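Local coordinates for putative exported protein (Bordetella pertussis Tohama I, PDB 2PFY) that binds pyroglutamic acid and probably serves as the periplasmic solute receptor of a tripartite ATP-independent (TRAP) transport system, at residues 4-10 / 37-43; 30-35 / 225-229; 52-56 / 211-215; 81-85 / 273-277; 86-92 / 203-208. All blocks are in the same frame, centred on the assembly; numbering follows the deposited sequence.

Contact 1. Residues 4-10 / 37-43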
# COMPACT_ATOMS: atom_id res chain seq x y z
N TRP A 4 -20.48 12.90 1.56
CA TRP A 4 -19.03 12.92 1.76
C TRP A 4 -18.40 12.69 0.40
O TRP A 4 -18.91 11.88 -0.39
CB TRP A 4 -18.65 11.59 2.38
CG TRP A 4 -18.25 11.40 3.71
CD1 TRP A 4 -17.51 10.30 4.18
CD2 TRP A 4 -18.55 12.16 4.81
NE1 TRP A 4 -17.31 10.41 5.50
CE2 TRP A 4 -17.95 11.54 5.92
CE3 TRP A 4 -19.24 13.33 4.99
CZ2 TRP A 4 -18.04 12.05 7.17
CZ3 TRP A 4 -19.31 13.81 6.19
CH2 TRP A 4 -18.72 13.19 7.27
N THR A 5 -17.23 13.27 0.17
CA THR A 5 -16.42 12.90 -0.98
C THR A 5 -15.21 12.13 -0.50
O THR A 5 -14.57 12.48 0.50
CB THR A 5 -15.95 14.15 -1.78
OG1 THR A 5 -17.12 14.85 -2.25
CG2 THR A 5 -15.08 13.72 -3.01
N MSE A 6 -14.92 11.04 -1.20
CA MSE A 6 -13.80 10.22 -0.86
C MSE A 6 -12.78 10.21 -2.01
O MSE A 6 -13.16 10.17 -3.19
CB MSE A 6 -14.27 8.78 -0.59
CG MSE A 6 -13.15 7.79 -0.24
SE MSE A 6 -13.93 6.08 0.37
CE MSE A 6 -14.91 6.51 1.89
N THR A 7 -11.50 10.22 -1.65
CA THR A 7 -10.46 10.00 -2.65
C THR A 7 -9.99 8.55 -2.52
O THR A 7 -9.85 8.03 -1.40
CB THR A 7 -9.28 11.01 -2.52
OG1 THR A 7 -8.28 10.73 -3.52
CG2 THR A 7 -8.61 10.91 -1.10
N ALA A 8 -9.75 7.90 -3.65
CA ALA A 8 -9.09 6.59 -3.69
C ALA A 8 -7.93 6.69 -4.66
O ALA A 8 -7.99 7.38 -5.70
CB ALA A 8 -10.06 5.51 -4.15
N GLU A 9 -6.85 6.01 -4.29
CA GLU A 9 -5.56 6.13 -4.97
C GLU A 9 -5.50 5.52 -6.39
O GLU A 9 -4.93 6.09 -7.33
CB GLU A 9 -4.58 5.39 -4.08
CG GLU A 9 -3.30 6.04 -3.88
CD GLU A 9 -2.39 5.20 -3.05
OE1 GLU A 9 -1.84 5.71 -2.08
OE2 GLU A 9 -2.22 4.02 -3.39
N GLN A 10 -6.09 4.35 -6.53
CA GLN A 10 -5.88 3.50 -7.70
C GLN A 10 -7.09 3.53 -8.64
O GLN A 10 -8.20 3.92 -8.23
CB GLN A 10 -5.61 2.08 -7.19
CG GLN A 10 -4.40 1.99 -6.21
CD GLN A 10 -3.11 2.45 -6.88
OE1 GLN A 10 -2.92 2.22 -8.09
NE2 GLN A 10 -2.23 3.11 -6.13
N ILE A 37 -21.33 8.38 0.35
CA ILE A 37 -19.94 8.66 0.08
C ILE A 37 -19.73 8.46 -1.42
O ILE A 37 -20.01 7.41 -1.94
CB ILE A 37 -19.02 7.75 0.88
CG1 ILE A 37 -19.31 7.90 2.40
CG2 ILE A 37 -17.54 8.03 0.48
CD1 ILE A 37 -18.60 6.88 3.32
N LYS A 38 -19.25 9.49 -2.09
CA LYS A 38 -18.96 9.42 -3.53
C LYS A 38 -17.44 9.30 -3.70
O LYS A 38 -16.69 10.14 -3.22
CB LYS A 38 -19.50 10.65 -4.26
CG LYS A 38 -20.94 11.03 -3.90
CD LYS A 38 -20.97 12.27 -2.89
CE LYS A 38 -22.01 12.12 -1.82
NZ LYS A 38 -23.44 12.37 -2.28
N VAL A 39 -17.01 8.25 -4.38
CA VAL A 39 -15.60 7.92 -4.52
C VAL A 39 -15.08 8.47 -5.85
O VAL A 39 -15.68 8.24 -6.92
CB VAL A 39 -15.36 6.39 -4.47
CG1 VAL A 39 -13.89 6.07 -4.73
CG2 VAL A 39 -15.84 5.79 -3.11
N GLN A 40 -13.99 9.22 -5.77
CA GLN A 40 -13.26 9.66 -6.95
C GLN A 40 -11.92 8.96 -6.92
O GLN A 40 -11.07 9.24 -6.07
CB GLN A 40 -13.09 11.19 -6.98
CG GLN A 40 -14.48 11.84 -6.98
CD GLN A 40 -14.46 13.29 -7.35
OE1 GLN A 40 -13.80 13.66 -8.30
NE2 GLN A 40 -15.19 14.13 -6.59
N SER A 41 -11.74 8.04 -7.85
CA SER A 41 -10.60 7.15 -7.76
C SER A 41 -9.46 7.63 -8.67
O SER A 41 -9.52 8.73 -9.27
CB SER A 41 -11.05 5.75 -8.13
OG SER A 41 -11.41 5.78 -9.49
N ASN A 42 -8.46 6.76 -8.81
CA ASN A 42 -7.28 7.01 -9.64
C ASN A 42 -6.53 8.30 -9.30
O ASN A 42 -5.90 8.92 -10.18
CB ASN A 42 -7.65 6.99 -11.12
CG ASN A 42 -6.43 6.74 -12.02
OD1 ASN A 42 -5.55 5.94 -11.69
ND2 ASN A 42 -6.38 7.44 -13.15
N SER A 43 -6.57 8.70 -8.01
CA SER A 43 -5.79 9.85 -7.54
C SER A 43 -6.10 11.14 -8.33
O SER A 43 -5.27 12.07 -8.40
CB SER A 43 -4.28 9.54 -7.58
OG SER A 43 -3.92 8.48 -6.70
O HOH W 1 -8.72 10.80 -6.09
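W4 lays its indole against I37, with CD1 of W4 3.5 Å from CG1 of I37, and two residues on selenomethionine M6 reaches the same isoleucine, its CE 3.3 Å from I37 CG2. V39 extends this apolar face, touching M6 SE and A8 CB; helix 15-30 covers it through F23 and A24. T5, T7, K38 and Q40 point to the other face. The strands run parallel, so the hydrogen bonds alternate: K38 N to W4 O (3.0 Å), M6 N to K38 O (2.8 Å), Q40 N to M6 O (2.9 Å) and A8 N to Q40 O (3.1 Å). Beyond the strands the loops stay paired, S43 N giving to A8 O and N42 N to Q10 O. E9 forms a salt bridge with the pocket residue R48, while Q10 NE2 bonds to T165, also of the pocket. Strand 2-7, helix 15-30 and strand 35-40 form a beta-alpha-beta unit whose strand ends lead to the pyroglutamate site, as in periplasmic binding proteins.

Contact 2. Residues 30-35 / 225-229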
# COMPACT_ATOMS: atom_id res chain seq x y z
N ALA A 30 -26.59 0.74 4.81
CA ALA A 30 -26.66 0.53 6.25
C ALA A 30 -27.22 1.74 7.00
O ALA A 30 -27.84 1.58 8.05
CB ALA A 30 -25.29 0.16 6.79
N THR A 31 -27.01 2.95 6.47
CA THR A 31 -27.61 4.16 7.03
C THR A 31 -28.93 4.58 6.35
O THR A 31 -29.44 5.67 6.59
CB THR A 31 -26.61 5.34 6.95
OG1 THR A 31 -26.37 5.66 5.58
CG2 THR A 31 -25.32 4.98 7.64
N ALA A 32 -29.46 3.73 5.48
CA ALA A 32 -30.70 4.03 4.79
C ALA A 32 -30.61 5.36 4.03
O ALA A 32 -31.58 6.12 3.94
CB ALA A 32 -31.89 4.06 5.80
N GLY A 33 -29.44 5.67 3.49
CA GLY A 33 -29.30 6.91 2.75
C GLY A 33 -28.84 8.14 3.52
O GLY A 33 -28.55 9.16 2.90
N ALA A 34 -28.74 8.05 4.83
CA ALA A 34 -28.33 9.21 5.65
C ALA A 34 -26.88 9.63 5.41
O ALA A 34 -26.55 10.79 5.62
CB ALA A 34 -28.58 8.96 7.16
N LEU A 35 -26.00 8.70 5.01
CA LEU A 35 -24.65 9.09 4.61
C LEU A 35 -24.33 8.49 3.24
O LEU A 35 -24.38 7.26 3.04
CB LEU A 35 -23.60 8.68 5.65
CG LEU A 35 -22.11 8.98 5.31
CD1 LEU A 35 -21.86 10.51 5.11
CD2 LEU A 35 -21.17 8.43 6.39
N VAL A 225 -24.78 6.41 12.85
CA VAL A 225 -24.15 6.54 11.52
C VAL A 225 -22.66 6.34 11.69
O VAL A 225 -22.05 5.59 10.91
CB VAL A 225 -24.52 7.90 10.82
CG1 VAL A 225 -23.77 8.08 9.48
CG2 VAL A 225 -26.05 8.01 10.61
N ARG A 226 -22.08 6.95 12.74
CA ARG A 226 -20.68 6.69 13.07
C ARG A 226 -20.41 5.19 13.18
O ARG A 226 -19.45 4.71 12.60
CB ARG A 226 -20.22 7.45 14.32
CG ARG A 226 -20.42 8.96 14.19
CD ARG A 226 -19.67 9.76 15.24
NE ARG A 226 -19.97 9.34 16.62
CZ ARG A 226 -20.89 9.91 17.40
NH1 ARG A 226 -21.63 10.91 16.95
NH2 ARG A 226 -21.06 9.46 18.63
N GLN A 227 -21.29 4.47 13.89
CA GLN A 227 -21.12 3.05 14.12
C GLN A 227 -21.30 2.29 12.81
O GLN A 227 -20.52 1.39 12.53
CB GLN A 227 -22.07 2.51 15.22
CG GLN A 227 -21.80 1.05 15.67
CD GLN A 227 -20.38 0.84 16.19
OE1 GLN A 227 -19.99 1.44 17.15
NE2 GLN A 227 -19.60 -0.03 15.52
N ALA A 228 -22.28 2.68 12.00
CA ALA A 228 -22.43 2.06 10.70
C ALA A 228 -21.13 2.19 9.85
O ALA A 228 -20.70 1.21 9.19
CB ALA A 228 -23.65 2.63 9.96
N VAL A 229 -20.47 3.34 9.91
CA VAL A 229 -19.21 3.53 9.15
C VAL A 229 -18.13 2.57 9.64
O VAL A 229 -17.41 1.90 8.84
CB VAL A 229 -18.71 4.99 9.24
CG1 VAL A 229 -17.25 5.14 8.65
CG2 VAL A 229 -19.66 5.91 8.53
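The main bump here is V225, on helix 223-257, which fits into the hollow formed by the turn between helix 15-30 and strand 35-40. T31 and L35 line that hollow most closely: T31 CG2 and L35 CB each come within 3.9 Å of V225 CG1, while A34 CB stands by the other methyl, 4.4 Å from V225 CG2. One helical turn further on, A228 presents a small, low surface, and the T31 methyl settles on it, with CG2 of T31 3.7 Å from CB of A228. A30 CB adds a looser touch to the same A228 methyl at 4.3 Å. L35 is the bump going the other way: its side chain reaches along the helix until CD2 lies 3.6 Å from CG2 of V229.

The hollow owes its form to the way helix 15-30 ends. A32, with positive phi, is the C-prime residue of a Schellman motif, and a type I' turn from T31 to A34 swings the chain back, closed by A34 N to T31 O at 3.0 Å. T31 OG1 accepts from L35 N at 3.1 Å and also bonds to V27 O, so the hydroxyl is satisfied by its own turn and the end of helix 15-30, while the methyl faces helix 223-257. Only apolar carbon atoms of the side chains meet across this small interface: it is held by van der Waals fit and the exclusion of water, not by polar bonds.

Contact 3. Residues 52-56 / 211-215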
# COMPACT_ATOMS: atom_id res chain seq x y z
N LYS A 52 -3.30 12.57 3.15
CA LYS A 52 -3.49 12.78 4.60
C LYS A 52 -3.85 14.21 4.90
O LYS A 52 -4.80 14.49 5.65
CB LYS A 52 -2.25 12.38 5.40
CG LYS A 52 -2.54 12.37 6.91
CD LYS A 52 -1.27 12.53 7.72
CE LYS A 52 -0.79 13.93 7.63
NZ LYS A 52 0.01 14.24 8.86
N ARG A 53 -3.12 15.13 4.29
CA ARG A 53 -3.34 16.56 4.49
C ARG A 53 -4.69 16.97 3.93
O ARG A 53 -5.38 17.75 4.55
CB ARG A 53 -2.18 17.35 3.86
CG ARG A 53 -2.20 18.84 4.08
CD ARG A 53 -1.83 19.14 5.52
NE ARG A 53 -1.50 20.55 5.68
CZ ARG A 53 -1.84 21.27 6.74
NH1 ARG A 53 -2.55 20.71 7.71
NH2 ARG A 53 -1.51 22.57 6.80
N GLY A 54 -5.09 16.41 2.77
CA GLY A 54 -6.41 16.70 2.22
C GLY A 54 -7.55 16.24 3.14
O GLY A 54 -8.59 16.92 3.28
N VAL A 55 -7.36 15.08 3.78
CA VAL A 55 -8.37 14.61 4.74
C VAL A 55 -8.38 15.53 5.98
O VAL A 55 -9.45 15.94 6.43
CB VAL A 55 -8.12 13.14 5.15
CG1 VAL A 55 -9.04 12.71 6.36
CG2 VAL A 55 -8.29 12.15 3.90
N GLN A 56 -7.21 15.85 6.52
CA GLN A 56 -7.11 16.78 7.69
C GLN A 56 -7.75 18.14 7.44
O GLN A 56 -8.46 18.69 8.33
CB GLN A 56 -5.64 17.05 8.01
CG GLN A 56 -5.02 16.13 8.97
CD GLN A 56 -3.63 16.59 9.41
OE1 GLN A 56 -2.94 17.31 8.68
NE2 GLN A 56 -3.22 16.17 10.58
N VAL A 211 -8.08 3.46 4.94
CA VAL A 211 -9.12 4.42 4.70
C VAL A 211 -9.23 5.23 5.98
O VAL A 211 -9.42 4.68 7.07
CB VAL A 211 -10.44 3.76 4.31
CG1 VAL A 211 -11.65 4.78 4.36
CG2 VAL A 211 -10.32 3.15 2.90
N ILE A 212 -9.03 6.53 5.86
CA ILE A 212 -8.89 7.40 7.03
C ILE A 212 -9.92 8.54 6.86
O ILE A 212 -10.12 9.02 5.75
CB ILE A 212 -7.42 7.96 7.19
CG1 ILE A 212 -6.90 8.58 5.87
CG2 ILE A 212 -6.44 6.86 7.67
CD1 ILE A 212 -5.61 9.40 5.98
N ALA A 213 -10.55 8.96 7.96
CA ALA A 213 -11.58 10.00 7.90
C ALA A 213 -11.23 11.25 8.71
O ALA A 213 -10.46 11.18 9.66
CB ALA A 213 -12.99 9.44 8.30
N ASN A 214 -11.74 12.40 8.27
CA ASN A 214 -11.60 13.66 9.04
C ASN A 214 -12.38 13.47 10.34
O ASN A 214 -13.57 13.20 10.29
CB ASN A 214 -12.15 14.83 8.23
CG ASN A 214 -12.03 16.17 8.97
OD1 ASN A 214 -12.90 16.54 9.78
ND2 ASN A 214 -10.96 16.91 8.68
N LYS A 215 -11.69 13.59 11.48
CA LYS A 215 -12.31 13.33 12.80
C LYS A 215 -13.51 14.24 13.10
O LYS A 215 -14.55 13.75 13.48
CB LYS A 215 -11.27 13.38 13.93
CG LYS A 215 -11.80 12.87 15.27
CD LYS A 215 -10.68 13.00 16.30
CE LYS A 215 -11.12 12.62 17.68
NZ LYS A 215 -9.93 12.73 18.58
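K52 opens the helical segment by resting its CA 4.2 Å from CD1 of I212, while its amine leads away to a hydrogen bond with Q110. The next two residues lie on the far side of the helix, and V55 brings the chain back: its CB points at the strand, its CG2 is 4.3 Å from I212 CG1, and its CG1 packs on the backbone, 3.5 Å from A213 C. No other residue of the pair has so much surface covered. V55 also supplies the polar link, its carbonyl O accepting from N214 ND2 at 2.9 Å. Q56 brings its own O within 3.1 Å of the same ND2 and sends its side chain to Q110 O. N214 works twice, since its OD1 caps A217 N at the start of helix 215-220. The short axes approach to 7.7 Å at 32°. Helix 51-57 thus lies against strand 208-214, an inner strand of the five-stranded mixed sheet, in the helix-on-sheet layering of an alpha/beta periplasmic binding protein domain.

Contact 4. Residues 81-85 / 273-277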
# COMPACT_ATOMS: atom_id res chain seq x y z
N SER A 81 6.76 -2.15 5.16
CA SER A 81 7.62 -2.10 3.98
C SER A 81 9.07 -2.55 4.23
O SER A 81 9.92 -2.40 3.36
CB SER A 81 7.58 -0.71 3.34
OG SER A 81 6.25 -0.36 2.96
N VAL A 82 9.35 -3.08 5.43
CA VAL A 82 10.68 -3.63 5.72
C VAL A 82 10.85 -4.99 5.01
O VAL A 82 10.08 -5.91 5.30
CB VAL A 82 10.92 -3.83 7.24
CG1 VAL A 82 12.27 -4.59 7.48
CG2 VAL A 82 10.86 -2.48 8.00
N PRO A 83 11.81 -5.11 4.07
CA PRO A 83 11.92 -6.37 3.33
C PRO A 83 12.10 -7.60 4.20
O PRO A 83 12.89 -7.59 5.16
CB PRO A 83 13.11 -6.13 2.39
CG PRO A 83 13.13 -4.60 2.19
CD PRO A 83 12.75 -4.08 3.58
N PHE A 84 11.30 -8.61 3.89
CA PHE A 84 11.37 -9.93 4.51
C PHE A 84 11.06 -10.03 6.01
O PHE A 84 11.19 -11.10 6.62
CB PHE A 84 12.67 -10.63 4.09
CG PHE A 84 12.76 -10.80 2.63
CD1 PHE A 84 11.96 -11.72 1.99
CD2 PHE A 84 13.54 -9.94 1.87
CE1 PHE A 84 11.99 -11.86 0.60
CE2 PHE A 84 13.58 -10.06 0.47
CZ PHE A 84 12.82 -11.03 -0.16
N LEU A 85 10.62 -8.92 6.61
CA LEU A 85 10.12 -8.97 7.98
C LEU A 85 8.80 -9.75 8.07
O LEU A 85 8.57 -10.53 9.01
CB LEU A 85 9.97 -7.55 8.52
CG LEU A 85 9.34 -7.39 9.93
CD1 LEU A 85 10.24 -7.92 11.05
CD2 LEU A 85 9.00 -5.96 10.19
N LEU A 273 18.59 -9.18 -0.73
CA LEU A 273 17.41 -8.46 -0.23
C LEU A 273 17.15 -8.76 1.25
O LEU A 273 16.72 -7.87 1.98
CB LEU A 273 16.17 -8.80 -1.07
CG LEU A 273 16.15 -8.30 -2.52
CD1 LEU A 273 14.86 -8.77 -3.26
CD2 LEU A 273 16.29 -6.79 -2.60
N GLN A 274 17.42 -9.99 1.67
CA GLN A 274 17.37 -10.38 3.08
C GLN A 274 18.37 -9.56 3.92
O GLN A 274 18.04 -9.10 5.01
CB GLN A 274 17.60 -11.89 3.27
CG GLN A 274 16.37 -12.76 2.86
CD GLN A 274 16.69 -14.24 2.56
OE1 GLN A 274 17.81 -14.71 2.78
NE2 GLN A 274 15.69 -14.97 2.06
N ALA A 275 19.57 -9.37 3.39
CA ALA A 275 20.58 -8.52 4.05
C ALA A 275 20.12 -7.06 4.09
O ALA A 275 20.28 -6.39 5.13
CB ALA A 275 21.96 -8.66 3.40
N ILE A 276 19.51 -6.58 2.98
CA ILE A 276 18.91 -5.25 2.95
C ILE A 276 17.80 -5.08 4.01
O ILE A 276 17.71 -4.03 4.64
CB ILE A 276 18.44 -4.83 1.53
CG1 ILE A 276 19.66 -4.48 0.66
CG2 ILE A 276 17.46 -3.64 1.57
CD1 ILE A 276 19.32 -4.23 -0.76
N GLY A 277 16.99 -6.13 4.20
CA GLY A 277 15.95 -6.19 5.21
C GLY A 277 16.47 -6.11 6.63
O GLY A 277 15.89 -5.41 7.47
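F84 has the most surface covered here, followed by P83 and G277. The F84 ring sits against the first turn of the helical segment: L273 CB meets its edge, 3.3 Å from F84 CE2, while Q274 CG lies over one face, 4.1 Å from F84 CD2. The backbone of F84 has positive phi (64°), and its side chain points toward the helix just after P83 has done the same. P83 also packs on the helix, its CB 4.0 Å from the carbonyl O of L273 and its CG 4.5 Å from I276 CG2; M152 of helix 147-155 and M280 also touch its ring.

G277 is where the two backbones come closest, with P83 CA and G277 CA 4.5 Å apart. The carbonyl O of P83 lies 3.4 Å from G277 CA, in a CA-H...O contact. A side chain at this position would point toward the loop, and its CB would collide with that oxygen, so the bare glycine surface permits the close approach. V82 CG1 fits alongside, 3.7 Å from G277 O. F84 also makes a backbone hydrogen bond with A204, tying the loop to a second partner. The loop packs on the helix with its closest backbone approach at a glycine: the long connection from strand 62-66 to helix 89-108 is seated on helix 267-287, about 13 Å from the bound pyroglutamate at the P83 side chain, within the solute-binding fold of the DctP family.

Contact 5. Residues 86-92 / 203-208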
# COMPACT_ATOMS: atom_id res chain seq x y z
N ALA A 86 7.90 -9.53 7.11
CA ALA A 86 6.60 -10.19 7.12
C ALA A 86 6.13 -10.42 5.67
O ALA A 86 5.33 -9.66 5.14
CB ALA A 86 5.59 -9.35 7.88
N SER A 87 6.66 -11.46 5.04
CA SER A 87 6.55 -11.59 3.59
C SER A 87 5.44 -12.52 3.14
O SER A 87 5.12 -12.57 1.95
CB SER A 87 7.89 -12.00 3.01
OG SER A 87 8.71 -10.84 2.82
N SER A 88 4.89 -13.28 4.09
CA SER A 88 3.68 -14.07 3.83
C SER A 88 2.45 -13.31 4.33
O SER A 88 2.57 -12.43 5.17
CB SER A 88 3.79 -15.43 4.52
OG SER A 88 3.73 -15.27 5.92
N PHE A 89 1.27 -13.60 3.78
CA PHE A 89 0.05 -12.95 4.31
C PHE A 89 -0.16 -13.18 5.80
O PHE A 89 -0.62 -12.27 6.50
CB PHE A 89 -1.20 -13.36 3.54
CG PHE A 89 -1.35 -12.67 2.21
CD1 PHE A 89 -1.63 -11.31 2.14
CD2 PHE A 89 -1.22 -13.40 1.01
CE1 PHE A 89 -1.78 -10.65 0.88
CE2 PHE A 89 -1.37 -12.77 -0.25
CZ PHE A 89 -1.66 -11.39 -0.31
N ASN A 90 0.13 -14.41 6.27
CA ASN A 90 -0.10 -14.75 7.70
C ASN A 90 0.79 -13.90 8.60
O ASN A 90 0.32 -13.33 9.58
CB ASN A 90 0.12 -16.25 7.98
CG ASN A 90 -1.08 -17.12 7.55
OD1 ASN A 90 -2.09 -16.63 7.01
ND2 ASN A 90 -0.96 -18.42 7.79
N GLU A 91 2.06 -13.76 8.24
CA GLU A 91 2.95 -12.83 8.97
C GLU A 91 2.46 -11.39 8.85
O GLU A 91 2.47 -10.66 9.84
CB GLU A 91 4.38 -12.91 8.46
CG GLU A 91 5.12 -14.16 8.81
CD GLU A 91 6.45 -14.24 8.10
OE1 GLU A 91 6.47 -14.32 6.85
OE2 GLU A 91 7.49 -14.19 8.78
N SER A 92 2.08 -10.96 7.63
CA SER A 92 1.59 -9.59 7.39
C SER A 92 0.41 -9.26 8.31
O SER A 92 0.35 -8.17 8.90
CB SER A 92 1.19 -9.40 5.91
OG SER A 92 0.95 -8.02 5.60
N GLN A 203 8.16 -11.40 -3.16
CA GLN A 203 7.47 -11.15 -1.89
C GLN A 203 8.32 -10.32 -0.93
O GLN A 203 8.50 -10.70 0.24
CB GLN A 203 7.06 -12.49 -1.22
CG GLN A 203 6.09 -13.35 -2.04
CD GLN A 203 5.61 -14.59 -1.30
OE1 GLN A 203 5.17 -14.53 -0.12
NE2 GLN A 203 5.67 -15.72 -1.98
N ALA A 204 8.87 -9.20 -1.39
CA ALA A 204 9.77 -8.41 -0.53
C ALA A 204 9.06 -7.94 0.76
O ALA A 204 9.63 -8.00 1.87
CB ALA A 204 10.34 -7.24 -1.28
N PHE A 205 7.81 -7.50 0.61
CA PHE A 205 6.97 -7.13 1.72
C PHE A 205 5.52 -7.03 1.27
O PHE A 205 5.18 -7.21 0.08
CB PHE A 205 7.46 -5.80 2.38
CG PHE A 205 7.54 -4.65 1.43
CD1 PHE A 205 6.44 -3.78 1.25
CD2 PHE A 205 8.68 -4.45 0.67
CE1 PHE A 205 6.50 -2.71 0.35
CE2 PHE A 205 8.75 -3.37 -0.27
CZ PHE A 205 7.68 -2.51 -0.41
N ILE A 206 4.64 -6.81 2.23
CA ILE A 206 3.26 -6.63 1.86
C ILE A 206 2.69 -5.32 2.47
O ILE A 206 2.33 -5.27 3.66
CB ILE A 206 2.35 -7.96 1.94
CG1 ILE A 206 1.17 -7.83 2.85
CG2 ILE A 206 3.08 -9.34 2.00
CD1 ILE A 206 0.13 -7.13 2.22
N PRO A 207 2.66 -4.24 1.64
CA PRO A 207 2.33 -2.93 2.17
C PRO A 207 0.82 -2.81 2.31
O PRO A 207 0.06 -3.40 1.52
CB PRO A 207 2.92 -1.96 1.15
CG PRO A 207 2.79 -2.76 -0.22
CD PRO A 207 2.92 -4.22 0.17
N GLN A 208 0.38 -2.13 3.35
CA GLN A 208 -1.04 -1.94 3.62
C GLN A 208 -1.53 -0.65 3.01
O GLN A 208 -0.79 0.29 2.81
CB GLN A 208 -1.31 -1.87 5.11
CG GLN A 208 -0.82 -3.08 5.90
CD GLN A 208 -1.45 -4.39 5.46
OE1 GLN A 208 -2.61 -4.46 5.14
NE2 GLN A 208 -0.66 -5.44 5.49
O HOH W 2 5.43 -6.89 5.02
O HOH W 3 8.27 -8.18 4.68
O HOH W 4 3.04 -6.34 5.93
O HOH W 5 1.41 -5.56 8.01
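Behind the wall of the pyroglutamate pocket, the start of helix 89-108 packs on the loop that carries the pocket residue P207. P207 touches the ligand and points away from segment 86-92, whereas I206 just before it points toward that segment. I206 and S87 have the most surface covered. CG2 of I206 lies 3.8 Å from S87 O and 3.9 Å from A86 O, and its CD1 reaches F89 CE1 at 4.2 Å. S87 supplies a direct polar link, OG giving a hydrogen bond to Q203 O at 2.6 Å.

Ordered waters bridge the two segments at several points. One molecule joins A86 O (2.8 Å) to I206 N (2.9 Å), a second A86 N (2.8 Å) to A204 O (3.1 Å), and a third S92 OG (2.7 Å) to I206 O (2.6 Å). The helix is started by a capping box: E91 N gives to S88 OG at 3.2 Å, and S88 N returns a weak bond to E91 OE1 at 3.3 Å.

Around the contact, helix 223-257 covers one flank, with W241 on S92 and Q208 and with R245 and T248 on F89. Y299 of helix 290-300 touches A86 and E91, P119 of strand 112-119 meets I206 and Q208, and the loop continues directly into strand 208-214.

How the contacts relate
Contacts 1 and 3 lie across the chain's centre from contacts 4 and 5, whose own centres are about 11 Å apart; contact 2 is on the side of contacts 1 and 3. Contacts 1 and 3 reach the same five-stranded sheet, their centres about 12 Å apart; contact 2, centred about 18 Å from each, touches contact 1 through W4 and L35. Contacts 4 and 5 meet where F84 N lies 2.7 Å from A204 O, a probable hydrogen bond. Along the chain contact 1 closes before contacts 3, 4 and 5 open, and contact 5 nests inside the loops closed by contacts 2, 3 and 4. Segments 203-208 and 211-215 share one run of chain, linking the ligand pocket to the sheet.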